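Local coordinates for protein putative esterase (Bacteroides intestinalis DSM 17393, PDB 5VOL) that is a carbohydrate esterase family 1 ferulic acid esterase, probably releasing ferulate from arabinoxylan, and binds calcium, at residues Y44-N57 with C80-H94. Numbering follows the deposited sequence.
With IPA (isopropyl alcohol), chain T.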
loop_
_atom_site.group_PDB
_atom_site.type_symbol
_atom_site.label_atom_id
_atom_site.label_comp_id
_atom_site.label_asym_id
_atom_site.label_seq_id
_atom_site.Cartn_x
_atom_site.Cartn_y
_atom_site.Cartn_z
ATOM N N TYR C 44 -24.455 -16.953 5.992
ATOM C CA TYR C 44 -23.153 -16.327 5.775
ATOM C C TYR C 44 -22.007 -17.316 5.627
ATOM O O TYR C 44 -22.058 -18.426 6.166
ATOM C CB TYR C 44 -22.827 -15.391 6.938
ATOM C CG TYR C 44 -23.862 -14.332 7.231
ATOM C CD1 TYR C 44 -23.834 -13.099 6.579
ATOM C CD2 TYR C 44 -24.856 -14.554 8.166
ATOM C CE1 TYR C 44 -24.774 -12.122 6.862
ATOM C CE2 TYR C 44 -25.803 -13.585 8.450
ATOM C CZ TYR C 44 -25.760 -12.377 7.796
ATOM O OH TYR C 44 -26.706 -11.422 8.090
ATOM N N PRO C 45 -20.951 -16.916 4.904
ATOM C CA PRO C 45 -19.725 -17.696 5.037
ATOM C C PRO C 45 -19.117 -17.475 6.423
ATOM O O PRO C 45 -19.567 -16.598 7.164
ATOM C CB PRO C 45 -18.817 -17.156 3.923
ATOM C CG PRO C 45 -19.446 -15.898 3.460
ATOM C CD PRO C 45 -20.881 -15.921 3.812
ATOM N N VAL C 46 -18.122 -18.278 6.775
ATOM C CA VAL C 46 -17.489 -18.144 8.075
ATOM C C VAL C 46 -15.977 -18.220 7.956
ATOM O O VAL C 46 -15.427 -18.988 7.154
ATOM C CB VAL C 46 -17.987 -19.220 9.084
ATOM C CG1 VAL C 46 -17.577 -20.609 8.634
ATOM C CG2 VAL C 46 -17.433 -18.927 10.480
ATOM N N LEU C 47 -15.319 -17.377 8.744
ATOM C CA LEU C 47 -13.884 -17.436 8.932
ATOM C C LEU C 47 -13.585 -17.782 10.398
ATOM O O LEU C 47 -13.981 -17.048 11.309
ATOM C CB LEU C 47 -13.217 -16.096 8.566
ATOM C CG LEU C 47 -11.727 -15.986 8.915
ATOM C CD1 LEU C 47 -10.913 -16.956 8.075
ATOM C CD2 LEU C 47 -11.219 -14.544 8.706
ATOM N N TYR C 48 -12.886 -18.892 10.619
ATOM C CA TYR C 48 -12.362 -19.194 11.949
ATOM C C TYR C 48 -11.027 -18.474 12.095
ATOM O O TYR C 48 -10.104 -18.687 11.323
ATOM C CB TYR C 48 -12.243 -20.715 12.159
ATOM C CG TYR C 48 -13.619 -21.341 12.172
ATOM C CD1 TYR C 48 -14.371 -21.374 13.345
ATOM C CD2 TYR C 48 -14.196 -21.834 11.004
ATOM C CE1 TYR C 48 -15.654 -21.902 13.360
ATOM C CE2 TYR C 48 -15.473 -22.360 11.008
ATOM C CZ TYR C 48 -16.193 -22.400 12.190
ATOM O OH TYR C 48 -17.470 -22.913 12.199
ATOM N N LEU C 49 -10.945 -17.582 13.066
ATOM C CA LEU C 49 -9.752 -16.759 13.220
ATOM C C LEU C 49 -9.099 -17.020 14.590
ATOM O O LEU C 49 -9.601 -16.578 15.618
ATOM C CB LEU C 49 -10.118 -15.285 13.062
ATOM C CG LEU C 49 -9.011 -14.225 13.116
ATOM C CD1 LEU C 49 -8.005 -14.451 11.996
ATOM C CD2 LEU C 49 -9.643 -12.852 12.969
ATOM N N LEU C 50 -7.961 -17.696 14.573
ATOM C CA LEU C 50 -7.371 -18.270 15.789
ATOM C C LEU C 50 -6.289 -17.395 16.430
ATOM O O LEU C 50 -5.480 -16.764 15.724
ATOM C CB LEU C 50 -6.785 -19.654 15.463
ATOM C CG LEU C 50 -7.689 -20.637 14.710
ATOM C CD1 LEU C 50 -6.985 -21.989 14.521
ATOM C CD2 LEU C 50 -9.050 -20.838 15.406
ATOM N N HIS C 51 -6.268 -17.367 17.768
ATOM C CA HIS C 51 -5.281 -16.566 18.499
ATOM C C HIS C 51 -3.981 -17.325 18.735
ATOM O O HIS C 51 -3.880 -18.513 18.427
ATOM C CB HIS C 51 -5.840 -16.086 19.843
ATOM C CG HIS C 51 -6.138 -17.190 20.809
ATOM N ND1 HIS C 51 -5.149 -17.936 21.421
ATOM C CD2 HIS C 51 -7.314 -17.675 21.278
ATOM C CE1 HIS C 51 -5.704 -18.833 22.215
ATOM N NE2 HIS C 51 -7.017 -18.691 22.156
ATOM N N GLY C 52 -2.991 -16.625 19.283
ATOM C CA GLY C 52 -1.678 -17.201 19.509
ATOM C C GLY C 52 -1.526 -17.764 20.914
ATOM O O GLY C 52 -2.443 -17.668 21.730
ATOM N N MET C 53 -0.364 -18.341 21.193
ATOM C CA MET C 53 -0.062 -18.849 22.539
ATOM C C MET C 53 -0.128 -17.721 23.575
ATOM O O MET C 53 0.157 -16.565 23.250
ATOM C CB MET C 53 1.312 -19.512 22.553
ATOM C CG MET C 53 1.589 -20.370 23.800
ATOM S SD MET C 53 3.203 -21.175 23.692
ATOM C CE MET C 53 4.292 -19.795 24.011
ATOM N N TRP C 54 -0.526 -18.064 24.800
ATOM C CA TRP C 54 -0.697 -17.117 25.911
ATOM C C TRP C 54 -1.978 -16.290 25.814
ATOM O O TRP C 54 -2.448 -15.751 26.816
ATOM C CB TRP C 54 0.477 -16.143 26.003
ATOM C CG TRP C 54 1.789 -16.679 26.470
ATOM C CD1 TRP C 54 2.836 -17.099 25.687
ATOM C CD2 TRP C 54 2.241 -16.780 27.835
ATOM N NE1 TRP C 54 3.899 -17.473 26.486
ATOM C CE2 TRP C 54 3.558 -17.287 27.803
ATOM C CE3 TRP C 54 1.654 -16.501 29.075
ATOM C CZ2 TRP C 54 4.298 -17.525 28.970
ATOM C CZ3 TRP C 54 2.387 -16.736 30.229
ATOM C CH2 TRP C 54 3.695 -17.243 30.168
ATOM N N GLU C 55 -2.528 -16.167 24.608
ATOM C CA GLU C 55 -3.701 -15.325 24.369
ATOM C C GLU C 55 -5.015 -16.066 24.619
ATOM O O GLU C 55 -5.033 -17.283 24.734
ATOM C CB GLU C 55 -3.670 -14.782 22.922
ATOM C CG GLU C 55 -2.475 -13.864 22.666
ATOM C CD GLU C 55 -2.369 -13.366 21.223
ATOM O OE1 GLU C 55 -2.986 -13.960 20.306
ATOM O OE2 GLU C 55 -1.647 -12.375 21.013
ATOM N N THR C 56 -6.109 -15.319 24.703
ATOM C CA THR C 56 -7.432 -15.911 24.756
ATOM C C THR C 56 -8.331 -15.304 23.664
ATOM O O THR C 56 -7.892 -14.443 22.891
ATOM C CB THR C 56 -8.065 -15.733 26.159
ATOM O OG1 THR C 56 -8.134 -14.348 26.495
ATOM C CG2 THR C 56 -7.209 -16.438 27.218
ATOM N N ASN C 57 -9.587 -15.744 23.625
ATOM C CA ASN C 57 -10.494 -15.463 22.503
ATOM C C ASN C 57 -10.745 -13.992 22.144
ATOM O O ASN C 57 -10.998 -13.702 20.982
ATOM C CB ASN C 57 -11.853 -16.144 22.759
ATOM C CG ASN C 57 -12.391 -15.867 24.149
ATOM O OD1 ASN C 57 -11.852 -16.364 25.145
ATOM N ND2 ASN C 57 -13.451 -15.063 24.232
ATOM N N CYS C 80 -16.754 -9.581 1.811
ATOM C CA CYS C 80 -18.183 -9.854 1.940
ATOM C C CYS C 80 -18.554 -9.970 3.420
ATOM O O CYS C 80 -17.687 -10.170 4.278
ATOM C CB CYS C 80 -18.565 -11.136 1.197
ATOM S SG CYS C 80 -17.892 -12.645 1.979
ATOM N N GLU C 81 -19.831 -9.810 3.740
ATOM C CA GLU C 81 -20.253 -10.065 5.105
ATOM C C GLU C 81 -19.991 -11.538 5.431
ATOM O O GLU C 81 -20.217 -12.423 4.611
ATOM C CB GLU C 81 -21.719 -9.720 5.303
ATOM C CG GLU C 81 -22.031 -8.246 5.231
ATOM C CD GLU C 81 -23.440 -7.972 5.698
ATOM O OE1 GLU C 81 -24.337 -8.735 5.297
ATOM O OE2 GLU C 81 -23.654 -7.028 6.481
ATOM N N MET C 82 -19.470 -11.793 6.619
ATOM C CA MET C 82 -19.141 -13.152 7.023
ATOM C C MET C 82 -19.140 -13.234 8.540
ATOM O O MET C 82 -18.917 -12.233 9.223
ATOM C CB MET C 82 -17.771 -13.583 6.473
ATOM C CG MET C 82 -16.547 -12.917 7.173
ATOM S SD MET C 82 -14.961 -13.325 6.388
ATOM C CE MET C 82 -14.852 -12.006 5.148
ATOM N N ILE C 83 -19.410 -14.427 9.056
ATOM C CA ILE C 83 -19.243 -14.711 10.481
ATOM C C ILE C 83 -17.750 -14.904 10.743
ATOM O O ILE C 83 -17.071 -15.627 10.002
ATOM C CB ILE C 83 -20.034 -15.986 10.918
ATOM C CG1 ILE C 83 -21.509 -15.881 10.506
ATOM C CG2 ILE C 83 -19.889 -16.235 12.413
ATOM C CD1 ILE C 83 -22.261 -14.731 11.149
ATOM N N ILE C 84 -17.228 -14.241 11.769
ATOM C CA ILE C 84 -15.845 -14.454 12.154
ATOM C C ILE C 84 -15.826 -14.911 13.619
ATOM O O ILE C 84 -16.463 -14.298 14.478
ATOM C CB ILE C 84 -14.981 -13.188 11.974
ATOM C CG1 ILE C 84 -15.101 -12.653 10.545
ATOM C CG2 ILE C 84 -13.500 -13.501 12.222
ATOM C CD1 ILE C 84 -14.423 -11.309 10.379
ATOM N N VAL C 85 -15.103 -15.982 13.911
ATOM C CA VAL C 85 -15.149 -16.499 15.284
ATOM C C VAL C 85 -13.789 -16.967 15.781
ATOM O O VAL C 85 -13.014 -17.587 15.048
ATOM C CB VAL C 85 -16.166 -17.654 15.399
ATOM C CG1 VAL C 85 -15.746 -18.779 14.514
ATOM C CG2 VAL C 85 -16.309 -18.138 16.860
ATOM N N THR C 86 -13.520 -16.649 17.045
ATOM C CA THR C 86 -12.280 -17.011 17.710
ATOM C C THR C 86 -12.631 -17.788 18.984
ATOM O O THR C 86 -13.222 -17.216 19.902
ATOM C CB THR C 86 -11.454 -15.765 18.076
ATOM O OG1 THR C 86 -11.174 -14.996 16.891
ATOM C CG2 THR C 86 -10.135 -16.170 18.777
ATOM N N PRO C 87 -12.319 -19.093 19.024
ATOM C CA PRO C 87 -12.563 -19.858 20.258
ATOM C C PRO C 87 -11.415 -19.668 21.255
ATOM O O PRO C 87 -10.303 -19.353 20.822
ATOM C CB PRO C 87 -12.632 -21.300 19.765
ATOM C CG PRO C 87 -11.683 -21.335 18.565
ATOM C CD PRO C 87 -11.734 -19.924 17.955
ATOM N N ASN C 88 -11.651 -19.864 22.555
ATOM C CA ASN C 88 -10.530 -19.813 23.493
ATOM C C ASN C 88 -9.728 -21.096 23.404
ATOM O O ASN C 88 -10.258 -22.187 23.636
ATOM C CB ASN C 88 -10.993 -19.595 24.938
ATOM C CG ASN C 88 -9.819 -19.364 25.900
ATOM O OD1 ASN C 88 -8.757 -18.896 25.494
ATOM N ND2 ASN C 88 -10.011 -19.697 27.176
ATOM N N ALA C 89 -8.452 -20.962 23.073
ATOM C CA ALA C 89 -7.546 -22.100 23.007
ATOM C C ALA C 89 -6.278 -21.801 23.781
ATOM O O ALA C 89 -5.226 -22.381 23.509
ATOM C CB ALA C 89 -7.213 -22.434 21.557
ATOM N N GLY C 90 -6.359 -20.871 24.727
ATOM C CA GLY C 90 -5.151 -20.429 25.406
ATOM C C GLY C 90 -5.301 -19.946 26.832
ATOM O O GLY C 90 -6.130 -20.447 27.588
ATOM N N GLY C 91 -4.474 -18.964 27.188
ATOM C CA GLY C 91 -4.331 -18.490 28.550
ATOM C C GLY C 91 -2.898 -18.684 29.027
ATOM O O GLY C 91 -2.039 -19.113 28.254
ATOM N N ASN C 92 -2.634 -18.364 30.294
ATOM C CA ASN C 92 -1.308 -18.570 30.893
ATOM C C ASN C 92 -0.803 -19.995 30.659
ATOM O O ASN C 92 -1.453 -20.962 31.035
ATOM C CB ASN C 92 -1.353 -18.256 32.395
ATOM C CG ASN C 92 0.027 -18.291 33.052
ATOM O OD1 ASN C 92 0.770 -19.265 32.925
ATOM N ND2 ASN C 92 0.368 -17.224 33.758
ATOM N N ILE C 93 0.356 -20.128 30.028
ATOM C CA ILE C 93 0.794 -21.441 29.574
ATOM C C ILE C 93 1.180 -22.366 30.729
ATOM O O ILE C 93 1.303 -23.574 30.539
ATOM C CB ILE C 93 1.987 -21.335 28.598
ATOM C CG1 ILE C 93 3.179 -20.659 29.276
ATOM C CG2 ILE C 93 1.572 -20.587 27.318
ATOM C CD1 ILE C 93 4.459 -20.733 28.474
ATOM N N HIS C 94 1.367 -21.804 31.919
ATOM C CA HIS C 94 1.716 -22.630 33.076
ATOM C C HIS C 94 0.466 -23.114 33.805
ATOM O O HIS C 94 0.533 -24.039 34.605
ATOM C CB HIS C 94 2.637 -21.859 34.034
ATOM C CG HIS C 94 3.856 -21.291 33.372
ATOM N ND1 HIS C 94 4.865 -22.084 32.868
ATOM C CD2 HIS C 94 4.218 -20.011 33.114
ATOM C CE1 HIS C 94 5.798 -21.316 32.330
ATOM N NE2 HIS C 94 5.430 -20.055 32.465
HETATM C C1 IPA T . 2.620 -14.881 21.813
HETATM C C2 IPA T . 1.862 -13.605 21.447
HETATM C C3 IPA T . 2.789 -12.398 21.271
HETATM O O2 IPA T . 1.123 -13.857 20.260
HETATM O O HOH W 1 -8.333 -19.271 18.733
#
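Two neighbouring parallel strands at the heart of an alpha/beta-hydrolase sheet, 46-50 and 83-87, are joined here together with the loops that leave their C-terminal ends. Four backbone bonds zip them: I83 N to P45 O, L47 N to I83 O, V85 N to L47 O and L49 N to V85 O. T86 adds a fifth bond through its side chain, OG1 giving its proton to L49 O at 2.6 Å within the carbonyl plane. On one side of the sheet V46 CG2 packs on I83 CB, and farther along helix 108-123 covers Y48 and V85. On the other side I84 CG2 lies alongside L49 CB at 3.9 Å, and helix 66-76 covers both residues. Beyond the strands H51 links the loops: with CG set between its backbone N and carbonyl carbon (chi1 65°), the ring reaches across, and NE2 accepts from A89 N at 2.8 Å. ND1 donates to G52 O at 2.7 Å, near the ring plane, so bonds on both nitrogens fix the rotation of the imidazole and its tautomer. Replacing this histidine by alanine would probably leave A89 N without its acceptor and open a gap beside E55 and T56, whose backbone atoms lie over one ring face. A water accepts from H51 N and donates to P87 O, bridging the two segments where the strands end. Farther out, I93 CG1 lies over one face of the W54 indole in a CH-pi contact, 3.7 Å from the six-membered ring centroid, while I93 CG2 meets M53 CG at 3.5 Å. L50 touches the probable nucleophile elbow and M53 lies near the likely Ser-His-Asp triad; loops leaving the C-terminal ends of the parallel strands near such a triad are characteristic of the alpha/beta-hydrolase fold.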